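Local coordinates for Medium/long-chain acyl-CoA thioesterase YigI (Shewanella oneidensis, PDB 3E8P), which probably hydrolyses medium- and long-chain fatty acyl-CoA thioesters to free fatty acids and coenzyme A, as a member of the hotdog-fold thioesterase superfamily, at residues A[42-47]-A[81-86]. Numbering follows the deposited sequence.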
ATOM      1  N   LYS A  42       6.278   7.101 -25.371  1.00 48.42           N
ATOM      2  CA  LYS A  42       5.796   6.755 -26.702  1.00 51.32           C
ATOM      3  C   LYS A  42       4.697   7.692 -27.190  1.00 52.02           C
ATOM      4  O   LYS A  42       4.747   8.174 -28.317  1.00 52.59           O
ATOM      5  CB  LYS A  42       5.297   5.307 -26.710  1.00 52.94           C
ATOM      6  CG  LYS A  42       5.164   4.701 -28.095  1.00 56.44           C
ATOM      7  CD  LYS A  42       4.714   3.242 -28.029  1.00 58.40           C
ATOM      8  CE  LYS A  42       4.615   2.625 -29.419  1.00 58.75           C
ATOM      9  NZ  LYS A  42       4.060   1.243 -29.384  1.00 59.20           N
ATOM     10  N   ARG A  43       3.709   7.943 -26.337  1.00 52.52           N
ATOM     11  CA  ARG A  43       2.600   8.829 -26.671  1.00 52.78           C
ATOM     12  C   ARG A  43       2.076   9.481 -25.402  1.00 51.51           C
ATOM     13  O   ARG A  43       2.085   8.864 -24.341  1.00 51.46           O
ATOM     14  CB  ARG A  43       1.475   8.045 -27.353  1.00 56.09           C
ATOM     15  CG  ARG A  43       1.750   7.712 -28.808  1.00 61.15           C
ATOM     16  CD  ARG A  43       0.628   6.877 -29.409  1.00 65.77           C
ATOM     17  NE  ARG A  43       0.691   5.473 -29.001  1.00 69.15           N
ATOM     18  CZ  ARG A  43       1.648   4.626 -29.374  1.00 70.59           C
ATOM     19  NH1 ARG A  43       2.633   5.035 -30.164  1.00 71.97           N
ATOM     20  NH2 ARG A  43       1.614   3.365 -28.972  1.00 72.71           N
ATOM     21  N   TYR A  44       1.623  10.727 -25.514  1.00 49.38           N
ATOM     22  CA  TYR A  44       1.104  11.451 -24.359  1.00 48.86           C
ATOM     23  C   TYR A  44       0.086  12.507 -24.779  1.00 49.70           C
ATOM     24  O   TYR A  44       0.440  13.535 -25.354  1.00 51.17           O
ATOM     25  CB  TYR A  44       2.265  12.099 -23.591  1.00 46.39           C
ATOM     26  CG  TYR A  44       1.884  12.699 -22.256  1.00 44.30           C
ATOM     27  CD1 TYR A  44       1.138  11.979 -21.333  1.00 42.09           C
ATOM     28  CD2 TYR A  44       2.309  13.974 -21.896  1.00 42.05           C
ATOM     29  CE1 TYR A  44       0.826  12.506 -20.086  1.00 38.42           C
ATOM     30  CE2 TYR A  44       2.002  14.508 -20.649  1.00 39.92           C
ATOM     31  CZ  TYR A  44       1.260  13.767 -19.746  1.00 39.02           C
ATOM     32  OH  TYR A  44       0.960  14.278 -18.495  1.00 36.87           O
ATOM     33  N   ASP A  45      -1.182  12.242 -24.480  1.00 50.18           N
ATOM     34  CA  ASP A  45      -2.280  13.140 -24.819  1.00 51.32           C
ATOM     35  C   ASP A  45      -3.266  13.213 -23.656  1.00 51.85           C
ATOM     36  O   ASP A  45      -3.014  12.645 -22.595  1.00 51.24           O
ATOM     37  CB  ASP A  45      -2.988  12.626 -26.068  1.00 53.46           C
ATOM     38  CG  ASP A  45      -3.291  11.142 -25.990  1.00 55.58           C
ATOM     39  OD1 ASP A  45      -3.977  10.729 -25.032  1.00 57.64           O
ATOM     40  OD2 ASP A  45      -2.839  10.389 -26.880  1.00 57.18           O
ATOM     41  N   ILE A  46      -4.390  13.896 -23.856  1.00 51.84           N
ATOM     42  CA  ILE A  46      -5.389  14.040 -22.797  1.00 53.03           C
ATOM     43  C   ILE A  46      -6.026  12.740 -22.343  1.00 53.09           C
ATOM     44  O   ILE A  46      -6.662  12.700 -21.291  1.00 53.33           O
ATOM     45  CB  ILE A  46      -6.530  14.987 -23.203  1.00 54.99           C
ATOM     46  CG1 ILE A  46      -7.088  14.571 -24.563  1.00 55.78           C
ATOM     47  CG2 ILE A  46      -6.045  16.425 -23.204  1.00 54.77           C
ATOM     48  CD1 ILE A  46      -8.383  15.257 -24.904  1.00 58.54           C
ATOM     49  N   ASP A  47      -5.880  11.681 -23.133  1.00 53.81           N
ATOM     50  CA  ASP A  47      -6.443  10.383 -22.761  1.00 54.52           C
ATOM     51  C   ASP A  47      -5.602   9.790 -21.638  1.00 53.30           C
ATOM     52  O   ASP A  47      -6.128   9.332 -20.625  1.00 54.11           O
ATOM     53  CB  ASP A  47      -6.424   9.422 -23.951  1.00 56.52           C
ATOM     54  CG  ASP A  47      -7.330   9.868 -25.078  1.00 59.14           C
ATOM     55  OD1 ASP A  47      -7.227   9.288 -26.182  1.00 59.23           O
ATOM     56  OD2 ASP A  47      -8.149  10.788 -24.860  1.00 60.24           O
ATOM     57  N   GLY A  81       2.272   6.799 -13.649  1.00 23.46           N
ATOM     58  CA  GLY A  81       1.297   7.358 -12.725  1.00 23.90           C
ATOM     59  C   GLY A  81       1.333   8.874 -12.628  1.00 26.12           C
ATOM     60  O   GLY A  81       0.289   9.520 -12.564  1.00 25.38           O
ATOM     61  N   GLY A  82       2.536   9.442 -12.612  1.00 26.54           N
ATOM     62  CA  GLY A  82       2.670  10.884 -12.524  1.00 26.88           C
ATOM     63  C   GLY A  82       2.115  11.584 -13.749  1.00 26.62           C
ATOM     64  O   GLY A  82       1.368  12.547 -13.631  1.00 26.66           O
ATOM     65  N   LEU A  83       2.484  11.094 -14.927  1.00 27.09           N
ATOM     66  CA  LEU A  83       2.012  11.668 -16.180  1.00 27.28           C
ATOM     67  C   LEU A  83       0.500  11.478 -16.345  1.00 28.98           C
ATOM     68  O   LEU A  83      -0.186  12.347 -16.897  1.00 30.13           O
ATOM     69  CB  LEU A  83       2.776  11.045 -17.357  1.00 27.61           C
ATOM     70  CG  LEU A  83       4.254  11.465 -17.419  1.00 29.57           C
ATOM     71  CD1 LEU A  83       5.043  10.593 -18.396  1.00 29.92           C
ATOM     72  CD2 LEU A  83       4.320  12.927 -17.826  1.00 31.30           C
ATOM     73  N   THR A  84      -0.015  10.352 -15.853  1.00 28.19           N
ATOM     74  CA  THR A  84      -1.444  10.056 -15.924  1.00 27.84           C
ATOM     75  C   THR A  84      -2.171  11.063 -15.036  1.00 29.32           C
ATOM     76  O   THR A  84      -3.208  11.613 -15.404  1.00 29.08           O
ATOM     77  CB  THR A  84      -1.763   8.624 -15.392  1.00 28.64           C
ATOM     78  OG1 THR A  84      -1.096   7.637 -16.203  1.00 25.84           O
ATOM     79  CG2 THR A  84      -3.292   8.374 -15.382  1.00 23.55           C
ATOM     80  N   ALA A  85      -1.610  11.298 -13.858  1.00 29.89           N
ATOM     81  CA  ALA A  85      -2.194  12.229 -12.914  1.00 29.17           C
ATOM     82  C   ALA A  85      -2.222  13.638 -13.498  1.00 29.90           C
ATOM     83  O   ALA A  85      -3.238  14.320 -13.413  1.00 31.31           O
ATOM     84  CB  ALA A  85      -1.405  12.207 -11.608  1.00 25.94           C
ATOM     85  N   PHE A  86      -1.115  14.066 -14.096  1.00 31.03           N
ATOM     86  CA  PHE A  86      -1.021  15.406 -14.677  1.00 34.27           C
ATOM     87  C   PHE A  86      -1.969  15.595 -15.869  1.00 33.50           C
ATOM     88  O   PHE A  86      -2.544  16.661 -16.044  1.00 35.58           O
ATOM     89  CB  PHE A  86       0.427  15.707 -15.108  1.00 34.29           C
ATOM     90  CG  PHE A  86       0.675  17.158 -15.439  1.00 35.47           C
ATOM     91  CD1 PHE A  86       0.637  18.131 -14.443  1.00 37.22           C
ATOM     92  CD2 PHE A  86       0.928  17.554 -16.749  1.00 37.11           C
ATOM     93  CE1 PHE A  86       0.847  19.482 -14.743  1.00 35.34           C
ATOM     94  CE2 PHE A  86       1.138  18.903 -17.063  1.00 38.45           C
ATOM     95  CZ  PHE A  86       1.096  19.866 -16.056  1.00 38.06           C
TER
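Tyr44, on strand 40-44, reaches across to helix 70-90 and hydrogen-bonds, through its OH, to the backbone oxygen of Leu83, with OH and O 2.8 Å apart. The phenol is the donor. It meets the carbonyl at a C=O...OH angle of 121°, tilted 15° from the carbonyl plane, while Leu83 O sits at the edge of the ring and in its plane. With CG anti to the backbone N (chi1 -171°), the ring extends from the strand toward the helix, and tyrosine has the length to put a polar tip on a main-chain atom there.

Apolar groups pack beside this bond. Leu83 leans its side chain against the hydroxyl end of the ring: CB lies 3.7 Å from Tyr44 CE1, and CD2 is equally far from Tyr44 CZ. Phe86, one helical turn further on, brings the edge of its ring to the phenol, CD2 lying 3.7 Å from Tyr44 OH. Leucine and phenylalanine suit these buried positions, for both also touch Val23 of helix 14-29, which Tyr44 meets at Leu20.

Polar bonds within 42-47 shape the turn at Asp45 to Asp47. Asp45 OD1 accepts from Asp47 N at 2.9 Å through its anti lone pair, an Asx turn for which a short carboxylate is well suited. Further back, Lys42 and Arg43 form a classic beta bulge opposite Glu50, to which Arg43 is salt-bridged.

A phenylalanine in place of Tyr44 would probably keep much of the apolar packing but leave Leu83 O without its phenol donor. In this hotdog fold, whose sheet packs against the long helix, the contact thus joins an outer strand to that helix by one directional bond flanked by the side chains of Leu83 and Phe86.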